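Side-chain contacts in transcription factor tau subunit sfc1 (PDB 4BJI), which forms part of the tauA domain of TFIIIC, which binds boxA promoter sites of tRNA and similar genes and leads to RNA polymerase III recruitment: residues Glu32-Lys35 and Thr36-Glu39; Thr55-Ala58 and Leu59-Leu63; Pro135-Arg138 and Val139-Val142. One frame throughout, in Å; residues are numbered along the deposited sequence. Where two conformers were deposited one is given.

Interaction 1 of 3, residues Glu32-Lys35 and Thr36-Glu39; sequences EPSK and TIQE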
ATOM      1  N   GLU A  32       9.130 -18.622 -19.922  1.00 33.70           N
ATOM      2  CA  GLU A  32       9.441 -19.299 -18.671  1.00 29.32           C
ATOM      3  C   GLU A  32      10.650 -18.666 -17.992  1.00 27.04           C
ATOM      4  O   GLU A  32      11.651 -18.383 -18.626  1.00 29.08           O
ATOM      5  CB  GLU A  32       9.666 -20.790 -18.919  1.00 43.93           C
ATOM      6  CG  GLU A  32       8.447 -21.474 -19.526  1.00 57.09           C
ATOM      7  CD  GLU A  32       7.191 -21.275 -18.693  1.00 64.82           C
ATOM      8  OE1 GLU A  32       7.267 -21.425 -17.454  1.00 65.84           O
ATOM      9  OE2 GLU A  32       6.130 -20.959 -19.279  1.00 64.20           O
ATOM     10  N   PRO A  33      10.550 -18.428 -16.680  1.00 23.36           N
ATOM     11  CA  PRO A  33      11.624 -17.776 -15.932  1.00 23.65           C
ATOM     12  C   PRO A  33      12.711 -18.752 -15.568  1.00 18.40           C
ATOM     13  O   PRO A  33      12.488 -19.960 -15.533  1.00 20.62           O
ATOM     14  CB  PRO A  33      10.910 -17.296 -14.667  1.00 22.70           C
ATOM     15  CG  PRO A  33       9.838 -18.334 -14.445  1.00 20.59           C
ATOM     16  CD  PRO A  33       9.424 -18.809 -15.819  1.00 19.52           C
ATOM     17  N   SER A  34      13.895 -18.205 -15.318  1.00 20.03           N
ATOM     18  CA  SER A  34      14.989 -18.956 -14.774  1.00 21.07           C
ATOM     19  C   SER A  34      14.560 -19.630 -13.472  1.00 20.13           C
ATOM     20  O   SER A  34      13.552 -19.271 -12.818  1.00 17.88           O
ATOM     21  CB  SER A  34      16.160 -18.011 -14.491  1.00 21.11           C
ATOM     22  OG  SER A  34      15.757 -16.989 -13.583  1.00 19.92           O
ATOM     23  N   LYS A  35      15.321 -20.634 -13.081  1.00 16.92           N
ATOM     24  CA  LYS A  35      15.138 -21.227 -11.777  1.00 16.46           C
ATOM     25  C   LYS A  35      15.342 -20.157 -10.716  1.00 16.43           C
ATOM     26  O   LYS A  35      14.659 -20.155  -9.705  1.00 15.46           O
ATOM     27  CB  LYS A  35      16.121 -22.394 -11.566  1.00 21.19           C
ATOM     28  CG  LYS A  35      15.935 -23.499 -12.593  1.00 30.62           C
ATOM     29  CD  LYS A  35      16.866 -24.691 -12.351  1.00 46.66           C
ATOM     30  CE  LYS A  35      16.669 -25.312 -10.967  1.00 59.95           C
ATOM     31  NZ  LYS A  35      17.397 -26.618 -10.809  1.00 66.91           N
ATOM     32  N   THR A  36      16.251 -19.199 -10.963  1.00 16.77           N
ATOM     33  CA  THR A  36      16.563 -18.190  -9.943  1.00 15.88           C
ATOM     34  C   THR A  36      15.296 -17.358  -9.670  1.00 15.77           C
ATOM     35  O   THR A  36      14.956 -17.052  -8.519  1.00 17.10           O
ATOM     36  CB  THR A  36      17.730 -17.248 -10.367  1.00 20.04           C
ATOM     37  OG1 THR A  36      18.928 -18.028 -10.500  1.00 21.33           O
ATOM     38  CG2 THR A  36      17.980 -16.167  -9.327  1.00 19.92           C
ATOM     39  N   ILE A  37      14.576 -16.984 -10.728  1.00 15.06           N
ATOM     40  CA  ILE A  37      13.353 -16.194 -10.558  1.00 16.07           C
ATOM     41  C   ILE A  37      12.191 -17.070 -10.089  1.00 13.86           C
ATOM     42  O   ILE A  37      11.351 -16.622  -9.305  1.00 13.81           O
ATOM     43  CB  ILE A  37      13.022 -15.452 -11.868  1.00 17.60           C
ATOM     44  CG1 ILE A  37      14.140 -14.464 -12.178  1.00 18.29           C
ATOM     45  CG2 ILE A  37      11.688 -14.687 -11.804  1.00 17.11           C
ATOM     46  CD1 ILE A  37      14.470 -13.466 -11.039  1.00 26.59           C
ATOM     47  N   GLN A  38      12.125 -18.318 -10.536  1.00 13.77           N
ATOM     48  CA  GLN A  38      11.101 -19.256 -10.067  1.00 13.61           C
ATOM     49  C   GLN A  38      11.122 -19.364  -8.540  1.00 15.07           C
ATOM     50  O   GLN A  38      10.070 -19.429  -7.908  1.00 13.55           O
ATOM     51  CB  GLN A  38      11.272 -20.639 -10.702  1.00 15.01           C
ATOM     52  CG  GLN A  38      10.058 -21.507 -10.479  1.00 22.80           C
ATOM     53  CD  GLN A  38       8.810 -20.949 -11.171  1.00 26.74           C
ATOM     54  OE1 GLN A  38       8.868 -20.509 -12.328  1.00 29.46           O
ATOM     55  NE2 GLN A  38       7.679 -20.970 -10.468  1.00 29.68           N
ATOM     56  N   GLU A  39      12.299 -19.380  -7.923  1.00 12.82           N
ATOM     57  CA  GLU A  39      12.388 -19.430  -6.463  0.56 14.73           C
ATOM     58  C   GLU A  39      11.645 -18.244  -5.847  1.00 12.16           C
ATOM     59  O   GLU A  39      10.960 -18.396  -4.855  1.00 13.46           O
ATOM     60  CB  GLU A  39      13.857 -19.439  -5.996  0.56 17.94           C
ATOM     61  CG  GLU A  39      14.033 -19.666  -4.494  0.56 22.94           C
ATOM     62  CD  GLU A  39      15.486 -19.517  -4.040  0.56 37.05           C
ATOM     63  OE1 GLU A  39      16.387 -19.487  -4.904  0.56 42.48           O
ATOM     64  OE2 GLU A  39      15.724 -19.423  -2.818  0.56 35.60           O
TER
HETATM   65  O   HOH W   1      10.621 -21.704 -14.115  1.00 38.53           O
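Ser34 and Ile37 meet in a side-chain cap at the start of helix 35-50. Ser34 is the N-cap residue, and the Pro33 ring precedes it. The motif is a helix N-cap with an apolar contact between the residue before the cap and one in the first turn. It lies on the surface, within the sequence range of the helix-turn-helix family domain of this DNA-binding fragment.

Thr36 comes first in the second segment. CB of Thr36 lies 3.8 Å from OG of Ser34.

Ile37 follows. Its backbone N-H points at OG of Ser34, with N to OG 3.1 Å and an angle of 157° at the hydrogen. The hydroxyl can reach it because OG sits between the backbone N and the carbonyl carbon of Ser34 (chi1 58°). This bond satisfies an N-H of the first turn that has no preceding helical carbonyl to use. The CG1 branch of Ile37 also lies against OG. The other branch, CG2, meets CB of Pro33 at 4.0 Å. Farther out, Ile37 packs on Tyr70, Phe73 and Ala74, while Pro33 touches Tyr77.

Gln38 begins the regular helical pairing, with its N bonded to O of Ser34 at 2.9 Å. Its side chain bends at chi2 (64°), which brings OE1 to the Pro33 ring, 3.2 Å from CG of Pro33. One water donates to OE1 of Gln38 at 2.8 Å and to O of Pro33 at 2.9 Å. The amide NE2 of Gln38 is bonded to Glu42 one turn on.

Glu39 continues the helical pairing. Its backbone N donates to O of Lys35 at 3.1 Å.

Interaction 2 of 3, residues Thr55-Ala58 and Leu59-Leu63; sequences TRRA and LLNHL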
ATOM      1  N   THR A  55       2.433  -3.469  -1.450  1.00  6.27           N
ATOM      2  CA  THR A  55       3.522  -2.660  -1.988  1.00  6.91           C
ATOM      3  C   THR A  55       4.794  -3.517  -2.140  1.00  7.29           C
ATOM      4  O   THR A  55       4.967  -4.559  -1.466  1.00  7.85           O
ATOM      5  CB  THR A  55       3.889  -1.495  -1.104  1.00  7.16           C
ATOM      6  OG1 THR A  55       4.280  -2.024   0.169  1.00  8.59           O
ATOM      7  CG2 THR A  55       2.699  -0.534  -0.966  1.00  8.79           C
ATOM      8  N   ARG A  56       5.696  -3.074  -3.024  1.00  7.83           N
ATOM      9  CA  ARG A  56       7.038  -3.644  -3.095  1.00  9.70           C
ATOM     10  C   ARG A  56       7.738  -3.657  -1.735  1.00  9.86           C
ATOM     11  O   ARG A  56       8.305  -4.682  -1.320  1.00 11.28           O
ATOM     12  CB  ARG A  56       7.882  -2.853  -4.108  1.00 13.15           C
ATOM     13  CG  ARG A  56       9.374  -3.171  -4.038  1.00 15.66           C
ATOM     14  CD  ARG A  56      10.162  -2.242  -4.988  1.00 17.77           C
ATOM     15  NE  ARG A  56      11.601  -2.372  -4.773  1.00 27.50           N
ATOM     16  CZ  ARG A  56      12.292  -3.371  -5.277  1.00 27.76           C
ATOM     17  NH1 ARG A  56      11.665  -4.267  -6.023  1.00 24.66           N
ATOM     18  NH2 ARG A  56      13.600  -3.468  -5.042  1.00 24.58           N
ATOM     19  N   ARG A  57       7.693  -2.547  -1.011  1.00 10.31           N
ATOM     20  CA  ARG A  57       8.393  -2.473   0.273  1.00 11.37           C
ATOM     21  C   ARG A  57       7.851  -3.500   1.275  1.00 10.60           C
ATOM     22  O   ARG A  57       8.619  -4.197   1.933  1.00 11.84           O
ATOM     23  CB  ARG A  57       8.292  -1.064   0.854  1.00 14.82           C
ATOM     24  CG  ARG A  57       9.080  -0.902   2.167  1.00 18.90           C
ATOM     25  CD  ARG A  57      10.529  -1.399   2.069  1.00 27.65           C
ATOM     26  NE  ARG A  57      11.265  -0.792   0.961  1.00 35.34           N
ATOM     27  CZ  ARG A  57      12.490  -1.165   0.591  1.00 47.56           C
ATOM     28  NH1 ARG A  57      13.116  -2.142   1.235  1.00 49.43           N
ATOM     29  NH2 ARG A  57      13.091  -0.562  -0.426  1.00 53.92           N
ATOM     30  N   ALA A  58       6.533  -3.617   1.386  1.00  9.93           N
ATOM     31  CA  ALA A  58       5.961  -4.590   2.305  1.00  9.00           C
ATOM     32  C   ALA A  58       6.365  -6.021   1.935  1.00 10.14           C
ATOM     33  O   ALA A  58       6.748  -6.804   2.799  1.00  9.68           O
ATOM     34  CB  ALA A  58       4.456  -4.418   2.421  1.00  8.93           C
ATOM     35  N   LEU A  59       6.362  -6.356   0.642  1.00  9.08           N
ATOM     36  CA  LEU A  59       6.831  -7.679   0.222  1.00  9.78           C
ATOM     37  C   LEU A  59       8.303  -7.921   0.554  1.00 11.96           C
ATOM     38  O   LEU A  59       8.667  -8.992   1.057  1.00 11.03           O
ATOM     39  CB  LEU A  59       6.623  -7.875  -1.281  1.00 10.40           C
ATOM     40  CG  LEU A  59       5.190  -8.185  -1.668  1.00  8.93           C
ATOM     41  CD1 LEU A  59       5.001  -8.038  -3.156  1.00 10.96           C
ATOM     42  CD2 LEU A  59       4.801  -9.584  -1.180  1.00 11.80           C
ATOM     43  N   LEU A  60       9.136  -6.926   0.261  1.00 10.55           N
ATOM     44  CA  LEU A  60      10.571  -7.117   0.503  1.00 12.38           C
ATOM     45  C   LEU A  60      10.775  -7.467   1.966  1.00 13.55           C
ATOM     46  O   LEU A  60      11.651  -8.288   2.296  1.00 15.58           O
ATOM     47  CB  LEU A  60      11.343  -5.855   0.168  1.00 16.09           C
ATOM     48  CG  LEU A  60      11.536  -5.516  -1.305  1.00 19.27           C
ATOM     49  CD1 LEU A  60      12.067  -4.110  -1.420  1.00 21.02           C
ATOM     50  CD2 LEU A  60      12.476  -6.526  -1.958  1.00 22.13           C
ATOM     51  N   ASN A  61      10.023  -6.830   2.866  1.00 12.05           N
ATOM     52  CA  ASN A  61      10.205  -7.052   4.301  1.00 14.23           C
ATOM     53  C   ASN A  61       9.686  -8.407   4.770  1.00 15.53           C
ATOM     54  O   ASN A  61       9.920  -8.816   5.907  1.00 20.53           O
ATOM     55  CB  ASN A  61       9.611  -5.893   5.092  1.00 13.74           C
ATOM     56  CG  ASN A  61      10.366  -4.593   4.833  1.00 16.05           C
ATOM     57  OD1 ASN A  61      11.538  -4.612   4.441  1.00 19.27           O
ATOM     58  ND2 ASN A  61       9.732  -3.485   5.057  1.00 14.55           N
ATOM     59  N   HIS A  62       9.032  -9.134   3.873  1.00 14.52           N
ATOM     60  CA  HIS A  62       8.602 -10.498   4.153  1.00 15.40           C
ATOM     61  C   HIS A  62       9.384 -11.532   3.353  1.00 20.48           C
ATOM     62  O   HIS A  62       9.022 -12.715   3.362  1.00 29.13           O
ATOM     63  CB  HIS A  62       7.144 -10.675   3.788  1.00 16.02           C
ATOM     64  CG  HIS A  62       6.207 -10.032   4.744  1.00 12.70           C
ATOM     65  ND1 HIS A  62       5.977  -8.668   4.788  1.00 13.42           N
ATOM     66  CD2 HIS A  62       5.411 -10.577   5.695  1.00 16.51           C
ATOM     67  CE1 HIS A  62       5.105  -8.407   5.743  1.00 16.10           C
ATOM     68  NE2 HIS A  62       4.742  -9.545   6.305  1.00 18.04           N
ATOM     69  N   LEU A  63      10.377 -11.092   2.593  1.00 15.22           N
ATOM     70  CA  LEU A  63      11.151 -11.978   1.720  1.00 18.89           C
ATOM     71  C   LEU A  63      12.624 -12.063   2.101  1.00 23.93           C
ATOM     72  O   LEU A  63      13.208 -11.128   2.640  1.00 21.87           O
ATOM     73  CB  LEU A  63      11.028 -11.514   0.254  1.00 17.76           C
ATOM     74  CG  LEU A  63       9.679 -11.690  -0.456  1.00 15.43           C
ATOM     75  CD1 LEU A  63       9.603 -10.849  -1.718  1.00 16.35           C
ATOM     76  CD2 LEU A  63       9.440 -13.136  -0.772  1.00 19.52           C
TER
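Arg57 and Leu60 come together because the arginine chain folds at chi2 (51°) and chi3 (54°). These bends bring its guanidinium beside the side chain of Leu60. CD1 of Leu60 then sits over one face of that group, toward its rim, 3.5 Å from NH1 of Arg57. Arg56 takes the other course. Its chain runs extended from CG to NE, and the same CD1 of Leu60 lies over a face of its guanidinium, 3.8 Å from NE of Arg56. CD1 of Leu60 thus lies against a face of both guanidinium groups. NH2 of Arg56 is bonded to the carbonyl of Thr68.

The methylene CD of Arg57 passes 3.7 Å from ND2 of Asn61. That amide nitrogen is bonded to His126 and to the carbonyl of Lys124. With an alanine here instead of Arg57, CD1 of Leu60 is likely to lose one of the two guanidinium faces it lies against, and ND2 of Asn61 the CD methylene beside it.

At the far end, ND1 of His62 donates to O of Ala58 at 2.8 Å. The carbonyl oxygen lies at the ring edge, near the ring plane.

At the near end, OG1 of Thr55 accepts from N of Ala58 at 3.0 Å. In the helix-turn-helix family domain, where Leu59 packs on helix 35-50, this is a short helix with a threonine N-cap and a type I turn from Leu60 to Leu63.

Interaction 3 of 3, residues Pro135-Arg138 and Val139-Val142; sequences PTNR and VYQV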
ATOM      1  N   PRO A 135      11.874   7.306   8.897  1.00 20.00           N
ATOM      2  CA  PRO A 135      11.344   6.331   7.957  1.00 20.15           C
ATOM      3  C   PRO A 135      11.733   6.693   6.527  1.00 22.03           C
ATOM      4  O   PRO A 135      11.733   7.863   6.174  1.00 24.46           O
ATOM      5  CB  PRO A 135       9.829   6.425   8.180  1.00 18.23           C
ATOM      6  CG  PRO A 135       9.593   7.804   8.630  1.00 17.23           C
ATOM      7  CD  PRO A 135      10.819   8.126   9.501  1.00 17.60           C
ATOM      8  N   THR A 136      12.059   5.693   5.729  1.00 19.40           N
ATOM      9  CA  THR A 136      12.385   5.908   4.330  1.00 21.30           C
ATOM     10  C   THR A 136      11.206   5.582   3.402  1.00 21.88           C
ATOM     11  O   THR A 136      11.186   5.991   2.248  1.00 23.38           O
ATOM     12  CB  THR A 136      13.559   5.023   3.902  1.00 26.71           C
ATOM     13  OG1 THR A 136      13.172   3.640   3.967  1.00 30.92           O
ATOM     14  CG2 THR A 136      14.779   5.259   4.794  1.00 32.55           C
ATOM     15  N   ASN A 137      10.201   4.883   3.910  1.00 17.95           N
ATOM     16  CA  ASN A 137       9.052   4.517   3.106  1.00 17.29           C
ATOM     17  C   ASN A 137       8.129   5.700   2.906  1.00 15.07           C
ATOM     18  O   ASN A 137       7.934   6.501   3.829  1.00 17.47           O
ATOM     19  CB  ASN A 137       8.300   3.422   3.851  1.00 20.14           C
ATOM     20  CG  ASN A 137       7.232   2.798   3.030  1.00 19.07           C
ATOM     21  OD1 ASN A 137       7.375   2.652   1.796  1.00 18.43           O
ATOM     22  ND2 ASN A 137       6.132   2.436   3.688  1.00 15.46           N
ATOM     23  N   ARG A 138       7.545   5.807   1.710  1.00 16.08           N
ATOM     24  CA  ARG A 138       6.600   6.897   1.479  1.00 16.73           C
ATOM     25  C   ARG A 138       5.233   6.415   1.036  1.00 14.17           C
ATOM     26  O   ARG A 138       4.368   7.230   0.773  1.00 14.70           O
ATOM     27  CB  ARG A 138       7.142   7.897   0.460  1.00 21.28           C
ATOM     28  CG  ARG A 138       8.396   8.657   0.963  1.00 22.68           C
ATOM     29  CD  ARG A 138       8.050   9.698   2.062  1.00 24.37           C
ATOM     30  NE  ARG A 138       9.241  10.434   2.506  1.00 27.56           N
ATOM     31  CZ  ARG A 138      10.027  10.054   3.509  1.00 33.80           C
ATOM     32  NH1 ARG A 138       9.753   8.945   4.190  1.00 30.27           N
ATOM     33  NH2 ARG A 138      11.094  10.775   3.827  1.00 36.57           N
ATOM     34  N   VAL A 139       5.039   5.104   0.934  1.00 11.92           N
ATOM     35  CA  VAL A 139       3.724   4.553   0.589  1.00 11.19           C
ATOM     36  C   VAL A 139       3.355   3.525   1.653  1.00 10.77           C
ATOM     37  O   VAL A 139       4.080   2.563   1.853  1.00 13.42           O
ATOM     38  CB  VAL A 139       3.673   3.874  -0.796  1.00 12.71           C
ATOM     39  CG1 VAL A 139       2.271   3.395  -1.099  1.00 11.15           C
ATOM     40  CG2 VAL A 139       4.156   4.819  -1.878  1.00 21.40           C
ATOM     41  N   TYR A 140       2.262   3.774   2.374  1.00  7.47           N
ATOM     42  CA  TYR A 140       1.823   2.914   3.477  1.00  7.43           C
ATOM     43  C   TYR A 140       0.472   2.329   3.155  1.00  7.50           C
ATOM     44  O   TYR A 140      -0.452   3.055   2.777  1.00  8.90           O
ATOM     45  CB  TYR A 140       1.734   3.700   4.781  1.00  7.90           C
ATOM     46  CG  TYR A 140       3.081   4.162   5.273  1.00  8.11           C
ATOM     47  CD1 TYR A 140       3.596   5.381   4.880  1.00  9.40           C
ATOM     48  CD2 TYR A 140       3.826   3.373   6.108  1.00  8.70           C
ATOM     49  CE1 TYR A 140       4.833   5.804   5.322  1.00 11.34           C
ATOM     50  CE2 TYR A 140       5.062   3.794   6.556  1.00 10.78           C
ATOM     51  CZ  TYR A 140       5.542   5.004   6.166  1.00 12.47           C
ATOM     52  OH  TYR A 140       6.811   5.408   6.634  1.00 16.19           O
ATOM     53  N   GLN A 141       0.332   1.039   3.384  1.00  5.68           N
ATOM     54  CA  GLN A 141      -0.964   0.395   3.269  1.00  6.34           C
ATOM     55  C   GLN A 141      -1.717   0.420   4.599  1.00  5.75           C
ATOM     56  O   GLN A 141      -1.112   0.323   5.667  1.00  6.37           O
ATOM     57  CB  GLN A 141      -0.834  -1.027   2.789  1.00  7.50           C
ATOM     58  CG  GLN A 141      -0.455  -1.091   1.304  1.00  9.04           C
ATOM     59  CD  GLN A 141      -0.397  -2.521   0.838  1.00  7.25           C
ATOM     60  OE1 GLN A 141       0.670  -3.149   0.912  1.00  9.76           O
ATOM     61  NE2 GLN A 141      -1.500  -3.066   0.397  1.00  7.10           N
ATOM     62  N   VAL A 142      -3.039   0.535   4.531  1.00  4.68           N
ATOM     63  CA  VAL A 142      -3.844   0.663   5.742  1.00  5.37           C
ATOM     64  C   VAL A 142      -3.605  -0.442   6.770  1.00  6.07           C
ATOM     65  O   VAL A 142      -3.484  -0.165   7.968  1.00  6.37           O
ATOM     66  CB  VAL A 142      -5.319   0.740   5.357  1.00  5.86           C
ATOM     67  CG1 VAL A 142      -6.237   0.524   6.585  1.00  7.75           C
ATOM     68  CG2 VAL A 142      -5.601   2.076   4.639  1.00  6.95           C
TER
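Tyr140, Val139 and Asn137 carry most of this contact, at the point where the loop 135-138 enters strand 139-141. ND2 of Asn137 lies over one face of the Tyr140 ring. It stands 3.3 Å above the ring plane, offset toward the rim and nearest CE2. The amide and ring planes are 64° apart, so the amide is tilted and does not stack flat.

The CG of Asn137 is anti to the backbone N (chi1 -170°), which puts the amide beside the backbone of Val139. ND2 donates to O of Val139 at 2.8 Å. The bond is bent, 137° at the hydrogen, and the donor sits above the carbonyl plane. OD1 of Asn137 accepts a weak bond from N of Val139 at 3.5 Å. The amide thus bonds to both backbone polar atoms of Val139, which limits its rotation. CG2 of Val139 lies 3.5 Å from C of Arg138, and the side chain also packs on Ala109 and Phe111 of the neighbouring strand.

Tyr140 swings back along the loop. Its OH touches CB of Pro135 at 3.5 Å, with the two side chains crossing at about a right angle. The ring also meets Phe128 edge-to-face and packs on Met182 and Leu186 of helix 172-189.

NH1 of Arg138 bridges two carbonyls within the loop. It donates to O of Pro135 at 3.0 Å and to O of Asn137 at 3.1 Å. Both oxygens lie near the guanidinium plane.

The contact lies at the entry to a two-stranded antiparallel sheet, in which strand 139-141 pairs with strand 109-111.

The three contacts follow in series along the chain, and none nests in or crosses another. Each joins adjoining residues, so none closes a long loop. Interaction 1 starts helix 35-50. Interaction 2 spans the short helix 56-60 that follows strand 53-55. The centres of these two are about 19 Å apart and they do not touch, but Leu59 and Leu63 pack on helix 35-50. Interaction 3 comes much later, at the start of strand 139-141. It touches interaction 2: N of Thr55 lies 3.0 Å from OE1 of Gln141, a probable hydrogen bond. CG2 of Thr55 also packs on CG1 of Val139. This ties the start of helix 56-60 to strand 139-141.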